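Local coordinates for citrate synthase (Metallosphaera sedula, PDB 6ABX), which probably catalyses the condensation of oxaloacetate with acetyl-CoA and water to give citrate and CoA, a step of the tricarboxylic acid cycle, at residues T97-M102 and D197-V202; N271-N276 and R281-A286; G89-I94 and R132-Q137. All coordinates share one frame; numbering follows the deposited sequence.

Contact 1 (T97-M102 and D197-V202)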
loop_
_atom_site.group_PDB
_atom_site.type_symbol
_atom_site.label_atom_id
_atom_site.label_comp_id
_atom_site.label_asym_id
_atom_site.label_seq_id
_atom_site.Cartn_x
_atom_site.Cartn_y
_atom_site.Cartn_z
ATOM N N THR A 97 -1.282 -3.082 10.460
ATOM C CA THR A 97 -2.474 -3.876 10.769
ATOM C C THR A 97 -3.554 -3.041 11.477
ATOM O O THR A 97 -4.761 -3.097 11.113
ATOM C CB THR A 97 -2.142 -5.114 11.597
ATOM O OG1 THR A 97 -1.075 -5.818 10.958
ATOM C CG2 THR A 97 -3.392 -5.955 11.757
ATOM N N THR A 98 -3.152 -2.163 12.414
ATOM C CA THR A 98 -4.138 -1.367 13.162
ATOM C C THR A 98 -4.757 -0.250 12.316
ATOM O O THR A 98 -5.928 0.008 12.472
ATOM C CB THR A 98 -3.578 -0.853 14.502
ATOM O OG1 THR A 98 -2.409 -0.088 14.231
ATOM C CG2 THR A 98 -3.198 -1.982 15.431
ATOM N N VAL A 99 -4.011 0.418 11.423
ATOM C CA VAL A 99 -4.610 1.358 10.508
ATOM C C VAL A 99 -5.553 0.643 9.540
ATOM O O VAL A 99 -6.606 1.182 9.193
ATOM C CB VAL A 99 -3.545 2.230 9.803
ATOM C CG1 VAL A 99 -4.158 3.182 8.771
ATOM C CG2 VAL A 99 -2.721 3.005 10.826
ATOM N N SER A 100 -5.209 -0.586 9.136
ATOM C CA SER A 100 -6.113 -1.409 8.322
ATOM C C SER A 100 -7.424 -1.668 9.074
ATOM O O SER A 100 -8.514 -1.529 8.518
ATOM C CB SER A 100 -5.431 -2.674 7.883
ATOM O OG SER A 100 -6.276 -3.429 6.988
ATOM N N MET A 101 -7.311 -1.999 10.362
ATOM C CA MET A 101 -8.485 -2.224 11.217
ATOM C C MET A 101 -9.293 -0.944 11.393
ATOM O O MET A 101 -10.511 -0.974 11.337
ATOM C CB MET A 101 -8.107 -2.777 12.587
ATOM C CG MET A 101 -7.525 -4.118 12.530
ATOM S SD MET A 101 -6.749 -4.637 14.116
ATOM C CE MET A 101 -8.177 -4.784 15.186
ATOM N N MET A 102 -8.623 0.186 11.568
ATOM C CA MET A 102 -9.280 1.455 11.695
ATOM C C MET A 102 -10.181 1.738 10.480
ATOM O O MET A 102 -11.331 2.205 10.627
ATOM C CB MET A 102 -8.188 2.534 11.820
ATOM C CG MET A 102 -8.441 3.612 12.761
ATOM S SD MET A 102 -6.986 4.729 12.542
ATOM C CE MET A 102 -5.851 4.027 13.726
ATOM N N ASP A 197 -10.065 3.897 -0.915
ATOM C CA ASP A 197 -10.301 4.844 0.199
ATOM C C ASP A 197 -8.980 5.318 0.827
ATOM O O ASP A 197 -7.929 4.748 0.624
ATOM C CB ASP A 197 -11.155 4.137 1.232
ATOM C CG ASP A 197 -10.433 2.971 1.865
ATOM O OD1 ASP A 197 -10.399 1.897 1.233
ATOM O OD2 ASP A 197 -9.885 3.149 2.986
ATOM N N ILE A 198 -9.074 6.385 1.642
ATOM C CA ILE A 198 -7.897 7.031 2.179
ATOM C C ILE A 198 -7.177 6.140 3.199
ATOM O O ILE A 198 -5.926 6.197 3.292
ATOM C CB ILE A 198 -8.257 8.410 2.794
ATOM C CG1 ILE A 198 -7.032 9.250 3.130
ATOM C CG2 ILE A 198 -9.187 8.318 3.993
ATOM C CD1 ILE A 198 -6.160 9.590 1.957
ATOM N N TYR A 199 -7.891 5.297 3.940
ATOM C CA TYR A 199 -7.205 4.331 4.839
ATOM C C TYR A 199 -6.366 3.342 4.044
ATOM O O TYR A 199 -5.219 3.069 4.443
ATOM C CB TYR A 199 -8.167 3.598 5.772
ATOM C CG TYR A 199 -8.880 4.426 6.809
ATOM C CD1 TYR A 199 -8.313 4.719 8.042
ATOM C CD2 TYR A 199 -10.160 4.911 6.564
ATOM C CE1 TYR A 199 -9.014 5.407 9.025
ATOM C CE2 TYR A 199 -10.871 5.594 7.532
ATOM C CZ TYR A 199 -10.305 5.847 8.770
ATOM O OH TYR A 199 -11.041 6.517 9.710
ATOM N N SER A 200 -6.903 2.802 2.936
ATOM C CA SER A 200 -6.139 1.924 2.028
ATOM C C SER A 200 -4.862 2.622 1.565
ATOM O O SER A 200 -3.772 2.029 1.576
ATOM C CB SER A 200 -6.982 1.530 0.844
ATOM O OG SER A 200 -8.027 0.655 1.226
ATOM N N SER A 201 -4.983 3.914 1.217
ATOM C CA SER A 201 -3.771 4.711 0.795
ATOM C C SER A 201 -2.707 4.717 1.889
ATOM O O SER A 201 -1.513 4.442 1.620
ATOM C CB SER A 201 -4.099 6.134 0.395
ATOM O OG SER A 201 -4.853 6.099 -0.769
ATOM N N VAL A 202 -3.124 5.097 3.098
ATOM C CA VAL A 202 -2.226 5.222 4.205
ATOM C C VAL A 202 -1.618 3.863 4.570
ATOM O O VAL A 202 -0.426 3.802 4.884
ATOM C CB VAL A 202 -2.852 5.921 5.418
ATOM C CG1 VAL A 202 -2.003 5.813 6.705
ATOM C CG2 VAL A 202 -3.142 7.383 5.094
#
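Val99 and Val202 each hold CG1 anti to the backbone N (chi1 177° and 168°), and this puts the two methyls against each other, while Tyr199, with CG anti to its carbonyl carbon, extends its ring from helix 198-209 to Met102. The result is an antiparallel helix pair in the largely alpha-helical citrate synthase fold: the short axes run at 175° and approach to 9.1 Å. It is a worked example of helices far apart in sequence being joined by a few apolar side chains. The ring lies across the Met102 side chain at about a right angle, with Tyr199 CE1 4.1 Å from Met102 CB. The backbone carbon Met102 C sits over one face, toward the rim, whereas Met102 SD lies at the edge, 5.4 Å from the ring centroid, a Met-aromatic contact. Beyond the ring the hydroxyl of the buried Tyr199 is hydrogen-bonded to Asp106, which satisfies the polar end of the side chain. On another side, Ser100 reaches Thr97 and Arg96 of the second subunit, placing the pair at the dimer interface. Helix 198-209 starts with an N-cap, Asp197, whose OD1 also forms a salt bridge with Lys210 of the second subunit. Its carboxylate takes two bonds from one serine: Ser200 N to Asp197 OD2 at 3.0 Å, and Ser200 OG to Asp197 OD1 at 2.7 Å.

Contact 2 (N271-N276 and R281-A286)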
loop_
_atom_site.group_PDB
_atom_site.type_symbol
_atom_site.label_atom_id
_atom_site.label_comp_id
_atom_site.label_asym_id
_atom_site.label_seq_id
_atom_site.Cartn_x
_atom_site.Cartn_y
_atom_site.Cartn_z
ATOM N N ASN A 271 19.890 20.890 21.434
ATOM C CA ASN A 271 20.572 21.610 22.536
ATOM C C ASN A 271 19.642 21.885 23.718
ATOM O O ASN A 271 20.103 21.816 24.858
ATOM C CB ASN A 271 21.198 22.905 22.055
ATOM C CG ASN A 271 22.474 22.603 21.314
ATOM O OD1 ASN A 271 23.440 22.170 21.935
ATOM N ND2 ASN A 271 22.499 22.834 20.018
ATOM N N GLN A 272 18.353 22.137 23.442
ATOM C CA GLN A 272 17.350 22.487 24.446
ATOM C C GLN A 272 16.898 21.278 25.270
ATOM O O GLN A 272 16.199 21.462 26.242
ATOM C CB GLN A 272 16.154 23.190 23.781
ATOM C CG GLN A 272 16.622 24.399 22.977
ATOM C CD GLN A 272 15.540 25.290 22.415
ATOM O OE1 GLN A 272 14.348 25.086 22.649
ATOM N NE2 GLN A 272 15.974 26.294 21.661
ATOM N N LEU A 273 17.231 20.046 24.861
ATOM C CA LEU A 273 16.957 18.859 25.705
ATOM C C LEU A 273 17.826 18.932 26.963
ATOM O O LEU A 273 19.007 19.244 26.872
ATOM C CB LEU A 273 17.287 17.560 24.956
ATOM C CG LEU A 273 16.317 17.172 23.856
ATOM C CD1 LEU A 273 16.856 16.013 23.051
ATOM C CD2 LEU A 273 14.942 16.850 24.418
ATOM N N SER A 274 17.225 18.614 28.116
ATOM C CA SER A 274 17.971 18.179 29.268
ATOM C C SER A 274 18.405 16.749 28.974
ATOM O O SER A 274 17.609 15.969 28.449
ATOM C CB SER A 274 17.144 18.244 30.518
ATOM O OG SER A 274 16.214 17.166 30.532
ATOM N N LYS A 275 19.662 16.419 29.279
ATOM C CA LYS A 275 20.165 15.139 28.913
ATOM C C LYS A 275 20.739 14.458 30.147
ATOM O O LYS A 275 21.477 15.060 30.881
ATOM C CB LYS A 275 21.181 15.340 27.784
ATOM C CG LYS A 275 20.672 16.136 26.591
ATOM C CD LYS A 275 21.811 16.299 25.586
ATOM C CE LYS A 275 21.509 17.146 24.369
ATOM N NZ LYS A 275 21.200 18.558 24.714
ATOM N N ASN A 276 20.389 13.194 30.343
ATOM C CA ASN A 276 21.111 12.379 31.284
ATOM C C ASN A 276 22.506 12.124 30.682
ATOM O O ASN A 276 22.832 12.565 29.552
ATOM C CB ASN A 276 20.306 11.130 31.663
ATOM C CG ASN A 276 20.132 10.170 30.506
ATOM O OD1 ASN A 276 20.926 10.197 29.569
ATOM N ND2 ASN A 276 19.109 9.326 30.559
ATOM N N ARG A 281 26.500 12.059 26.149
ATOM C CA ARG A 281 27.571 11.277 25.565
ATOM C C ARG A 281 27.222 10.990 24.100
ATOM O O ARG A 281 28.036 11.201 23.177
ATOM C CB ARG A 281 27.722 9.996 26.377
ATOM C CG ARG A 281 28.803 9.042 25.899
ATOM C CD ARG A 281 29.171 8.022 26.967
ATOM N NE ARG A 281 28.036 7.238 27.450
ATOM C CZ ARG A 281 27.434 6.230 26.789
ATOM N NH1 ARG A 281 26.633 5.424 27.452
ATOM N NH2 ARG A 281 27.596 6.030 25.485
ATOM N N LEU A 282 25.990 10.538 23.878
ATOM C CA LEU A 282 25.565 10.154 22.540
ATOM C C LEU A 282 25.528 11.352 21.611
ATOM O O LEU A 282 25.875 11.217 20.409
ATOM C CB LEU A 282 24.222 9.412 22.560
ATOM C CG LEU A 282 24.218 8.004 23.144
ATOM C CD1 LEU A 282 22.800 7.456 23.172
ATOM C CD2 LEU A 282 25.084 7.046 22.349
ATOM N N PHE A 283 25.157 12.533 22.111
ATOM C CA PHE A 283 25.224 13.726 21.308
ATOM C C PHE A 283 26.667 14.155 21.004
ATOM O O PHE A 283 26.908 14.651 19.916
ATOM C CB PHE A 283 24.459 14.886 21.951
ATOM C CG PHE A 283 23.015 14.890 21.538
ATOM C CD1 PHE A 283 22.650 15.474 20.336
ATOM C CD2 PHE A 283 22.043 14.290 22.326
ATOM C CE1 PHE A 283 21.324 15.450 19.942
ATOM C CE2 PHE A 283 20.718 14.257 21.919
ATOM C CZ PHE A 283 20.370 14.848 20.728
ATOM N N GLU A 284 27.561 14.058 21.983
ATOM C CA GLU A 284 28.996 14.356 21.764
ATOM C C GLU A 284 29.510 13.463 20.629
ATOM O O GLU A 284 30.169 13.969 19.685
ATOM C CB GLU A 284 29.784 14.145 23.057
ATOM C CG GLU A 284 29.440 15.178 24.116
ATOM C CD GLU A 284 30.036 14.982 25.503
ATOM O OE1 GLU A 284 30.702 13.946 25.740
ATOM O OE2 GLU A 284 29.815 15.870 26.358
ATOM N N ILE A 285 29.192 12.171 20.727
ATOM C CA ILE A 285 29.560 11.185 19.682
ATOM C C ILE A 285 29.025 11.629 18.328
ATOM O O ILE A 285 29.759 11.693 17.327
ATOM C CB ILE A 285 29.119 9.772 20.067
ATOM C CG1 ILE A 285 29.909 9.257 21.264
ATOM C CG2 ILE A 285 29.186 8.842 18.865
ATOM C CD1 ILE A 285 29.367 8.007 21.857
ATOM N N ALA A 286 27.720 11.948 18.243
ATOM C CA ALA A 286 27.112 12.293 16.984
ATOM C C ALA A 286 27.779 13.531 16.349
ATOM O O ALA A 286 28.037 13.605 15.137
ATOM C CB ALA A 286 25.617 12.505 17.217
#
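Lys275 NZ, at the end of the side chain that lies on Phe283, is gripped by two backbone carbonyls, those of Leu273 and of Ala270 in helix 261-270. The bond from Lys275 NZ to Leu273 O spans 3.2 Å, with the donor tilted 27° from the carbonyl plane. A bend at the last torsion (chi4 63°), after an otherwise extended chain, turns the amine back toward its own loop and leaves the carbons beneath it to deal with the ring. The contact illustrates how a helix-loop-helix connection can fold back upon the helix it leads into: loop 271-276 joins helix 261-270 to helix 277-297, and Phe283 stands less than two turns into the latter. Lys275 CE lies over one face of the Phe283 ring, 4.0 Å from the centroid, in a CH-pi contact, and its nearest ring atom is Phe283 CD2 at 3.6 Å. The amine nitrogen itself is 5.2 Å from that centroid, so any cation-pi attraction is weak at most. Leu273 CD1 adds an apolar touch at Phe283 CZ, 4.4 Å away, and the same leucine also packs on Val168 of helix 163-174 and Ala316 of helix 310-316. Where the loop ends, Asn276 is the N-cap of the next helix, its OD1 accepting from Ile279 N. Replacing Lys275 by an alanine removes everything beyond CB, which is likely to leave the carbonyls of Leu273 and Ala270 without this donor and to open a gap over one face of Phe283. One side chain thus divides its chemistry: its methylenes serve the ring, while its amine goes to carbonyl oxygens whose partial negative charge would be expected to favour the protonated form.

Contact 3 (G89-I94 and R132-Q137)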
loop_
_atom_site.group_PDB
_atom_site.type_symbol
_atom_site.label_atom_id
_atom_site.label_comp_id
_atom_site.label_asym_id
_atom_site.label_seq_id
_atom_site.Cartn_x
_atom_site.Cartn_y
_atom_site.Cartn_z
ATOM N N GLY A 89 5.706 -8.471 17.733
ATOM C CA GLY A 89 5.550 -8.040 16.376
ATOM C C GLY A 89 6.447 -6.867 16.020
ATOM O O GLY A 89 6.848 -6.062 16.871
ATOM N N ASN A 90 6.794 -6.789 14.735
ATOM C CA ASN A 90 7.488 -5.650 14.185
ATOM C C ASN A 90 6.557 -4.460 14.324
ATOM O O ASN A 90 5.371 -4.539 14.007
ATOM C CB ASN A 90 7.881 -5.925 12.729
ATOM C CG ASN A 90 8.529 -4.718 12.100
ATOM O OD1 ASN A 90 7.849 -3.751 11.899
ATOM N ND2 ASN A 90 9.774 -4.811 11.660
ATOM N N PRO A 91 7.008 -3.321 14.886
ATOM C CA PRO A 91 6.053 -2.270 15.196
ATOM C C PRO A 91 5.392 -1.674 13.954
ATOM O O PRO A 91 4.260 -1.234 14.026
ATOM C CB PRO A 91 6.870 -1.198 15.908
ATOM C CG PRO A 91 8.220 -1.786 16.179
ATOM C CD PRO A 91 8.326 -3.108 15.467
ATOM N N MET A 92 6.113 -1.667 12.839
ATOM C CA MET A 92 5.503 -1.208 11.564
ATOM C C MET A 92 4.431 -2.195 11.081
ATOM O O MET A 92 3.394 -1.780 10.574
ATOM C CB MET A 92 6.604 -0.963 10.516
ATOM C CG MET A 92 7.336 0.352 10.727
ATOM S SD MET A 92 6.320 1.874 10.607
ATOM C CE MET A 92 6.418 2.135 8.839
ATOM N N ASP A 93 4.597 -3.495 11.338
ATOM C CA ASP A 93 3.564 -4.471 11.060
ATOM C C ASP A 93 2.348 -4.222 11.941
ATOM O O ASP A 93 1.234 -4.368 11.493
ATOM C CB ASP A 93 4.029 -5.920 11.257
ATOM C CG ASP A 93 5.125 -6.341 10.268
ATOM O OD1 ASP A 93 5.428 -5.553 9.345
ATOM O OD2 ASP A 93 5.713 -7.460 10.445
ATOM N N ILE A 94 2.569 -3.859 13.217
ATOM C CA ILE A 94 1.475 -3.586 14.098
ATOM C C ILE A 94 0.724 -2.351 13.591
ATOM O O ILE A 94 -0.455 -2.345 13.512
ATOM C CB ILE A 94 1.962 -3.400 15.543
ATOM C CG1 ILE A 94 2.568 -4.695 16.086
ATOM C CG2 ILE A 94 0.813 -2.926 16.419
ATOM C CD1 ILE A 94 3.248 -4.527 17.442
ATOM N N ARG A 132 4.393 1.163 26.062
ATOM C CA ARG A 132 4.007 0.901 27.464
ATOM C C ARG A 132 3.968 -0.625 27.649
ATOM O O ARG A 132 4.568 -1.127 28.609
ATOM C CB ARG A 132 2.616 1.454 27.777
ATOM C CG ARG A 132 2.518 2.975 27.744
ATOM C CD ARG A 132 3.171 3.677 28.906
ATOM N NE ARG A 132 2.500 3.570 30.201
ATOM C CZ ARG A 132 2.960 4.067 31.344
ATOM N NH1 ARG A 132 4.036 4.851 31.394
ATOM N NH2 ARG A 132 2.280 3.850 32.452
ATOM N N THR A 133 3.375 -1.324 26.682
ATOM C CA THR A 133 3.188 -2.804 26.808
ATOM C C THR A 133 4.560 -3.486 26.876
ATOM O O THR A 133 4.794 -4.406 27.680
ATOM C CB THR A 133 2.300 -3.343 25.689
ATOM O OG1 THR A 133 1.010 -2.740 25.750
ATOM C CG2 THR A 133 2.170 -4.842 25.771
ATOM N N ARG A 134 5.497 -3.041 26.039
ATOM C CA ARG A 134 6.808 -3.653 25.994
ATOM C C ARG A 134 7.511 -3.526 27.349
ATOM O O ARG A 134 8.331 -4.388 27.711
ATOM C CB ARG A 134 7.683 -3.041 24.907
ATOM C CG ARG A 134 7.275 -3.518 23.538
ATOM C CD ARG A 134 8.114 -2.738 22.604
ATOM N NE ARG A 134 8.136 -3.244 21.292
ATOM C CZ ARG A 134 9.040 -2.801 20.418
ATOM N NH1 ARG A 134 9.795 -1.745 20.724
ATOM N NH2 ARG A 134 9.171 -3.412 19.268
ATOM N N ARG A 135 7.266 -2.409 28.033
ATOM C CA ARG A 135 7.871 -2.118 29.349
ATOM C C ARG A 135 7.047 -2.644 30.515
ATOM O O ARG A 135 7.273 -2.218 31.673
ATOM C CB ARG A 135 8.031 -0.603 29.456
ATOM C CG ARG A 135 9.104 -0.096 28.498
ATOM C CD ARG A 135 9.253 1.406 28.446
ATOM N NE ARG A 135 10.402 1.784 27.612
ATOM C CZ ARG A 135 10.626 3.021 27.149
ATOM N NH1 ARG A 135 9.727 3.983 27.355
ATOM N NH2 ARG A 135 11.679 3.236 26.356
ATOM N N ASN A 136 6.035 -3.474 30.240
ATOM C CA ASN A 136 5.123 -3.982 31.285
ATOM C C ASN A 136 4.435 -2.862 32.063
ATOM O O ASN A 136 4.239 -2.965 33.299
ATOM C CB ASN A 136 5.887 -4.885 32.287
ATOM C CG ASN A 136 6.463 -6.137 31.660
ATOM O OD1 ASN A 136 5.970 -6.602 30.643
ATOM N ND2 ASN A 136 7.514 -6.695 32.257
ATOM N N GLN A 137 4.067 -1.782 31.367
ATOM C CA GLN A 137 3.387 -0.634 31.923
ATOM C C GLN A 137 1.971 -0.572 31.369
ATOM O O GLN A 137 1.685 -1.110 30.299
ATOM C CB GLN A 137 4.107 0.665 31.552
ATOM C CG GLN A 137 5.518 0.754 32.098
ATOM C CD GLN A 137 6.282 1.889 31.464
ATOM O OE1 GLN A 137 6.121 2.202 30.288
ATOM N NE2 GLN A 137 7.081 2.525 32.274
#
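Pro91 and Arg134 meet where the capped start of helix 91-105 comes beside the finish of helix 112-134, a junction of two helix termini in the alpha-helical citrate synthase fold. Helices are commonly finished by local motifs, and here each of the two ends carries one. The first is an N-cap: Asn90 OD1 accepts from Met92 N at 2.9 Å and from Asp93 N at 3.3 Å, both bonds weak, with Pro91 in the first turn, where it has no N-H to leave unsatisfied. The second is a Schellman motif, in which Asn136, at positive phi (57°), lets Gln137 N return to Arg132 O at 2.9 Å, alongside a bond from Asn136 N to Thr133 O. The side chain that reaches from one end to the other is Arg134. Extended from CG to NE, it crosses the proline ring at about a right angle and brings NH2 to 3.6 Å from Pro91 CG. This is van der Waals packing of a guanidinium corner on a ring methylene. The carbonyl of Gly89 lies near the guanidinium plane at its edge, but Gly89 O is 4.3 Å from Arg134 NH2, too far for a hydrogen bond. The charge is answered by the segment leading into helix 324-343: Arg134 NH1 forms salt bridges with Asp322 and Asp320, which would be expected to fix the rotation of the group. Leu323 and Thr326 of the same region pack on Pro91, so both partners lean on one common neighbour. Arg135, next along, joins Asp320 as well. Within the same Schellman turn, Gln137 CB lies 3.5 Å above the plane of the Arg132 guanidinium, toward its rim.

In the fold
Contacts 1 and 3 share helix 91-105: contact 3 lies at its start and contact 1 in its middle, their centres about 19 Å apart, and both touch the second subunit. Their segments alternate along the chain, so the two interlock in sequence. Contact 2 stands apart, later in the chain and touching no other subunit; its centre lies about 37 Å from that of contact 1, across the centre of the chain, and about 26 Å from that of contact 3. Only contact 1 comes near the oxaloacetate site: the side chain of Val202 is about 9 Å from that of Arg332 and about 12 Å from that of Asn182. Contacts 2 and 3 lie away from the known sites.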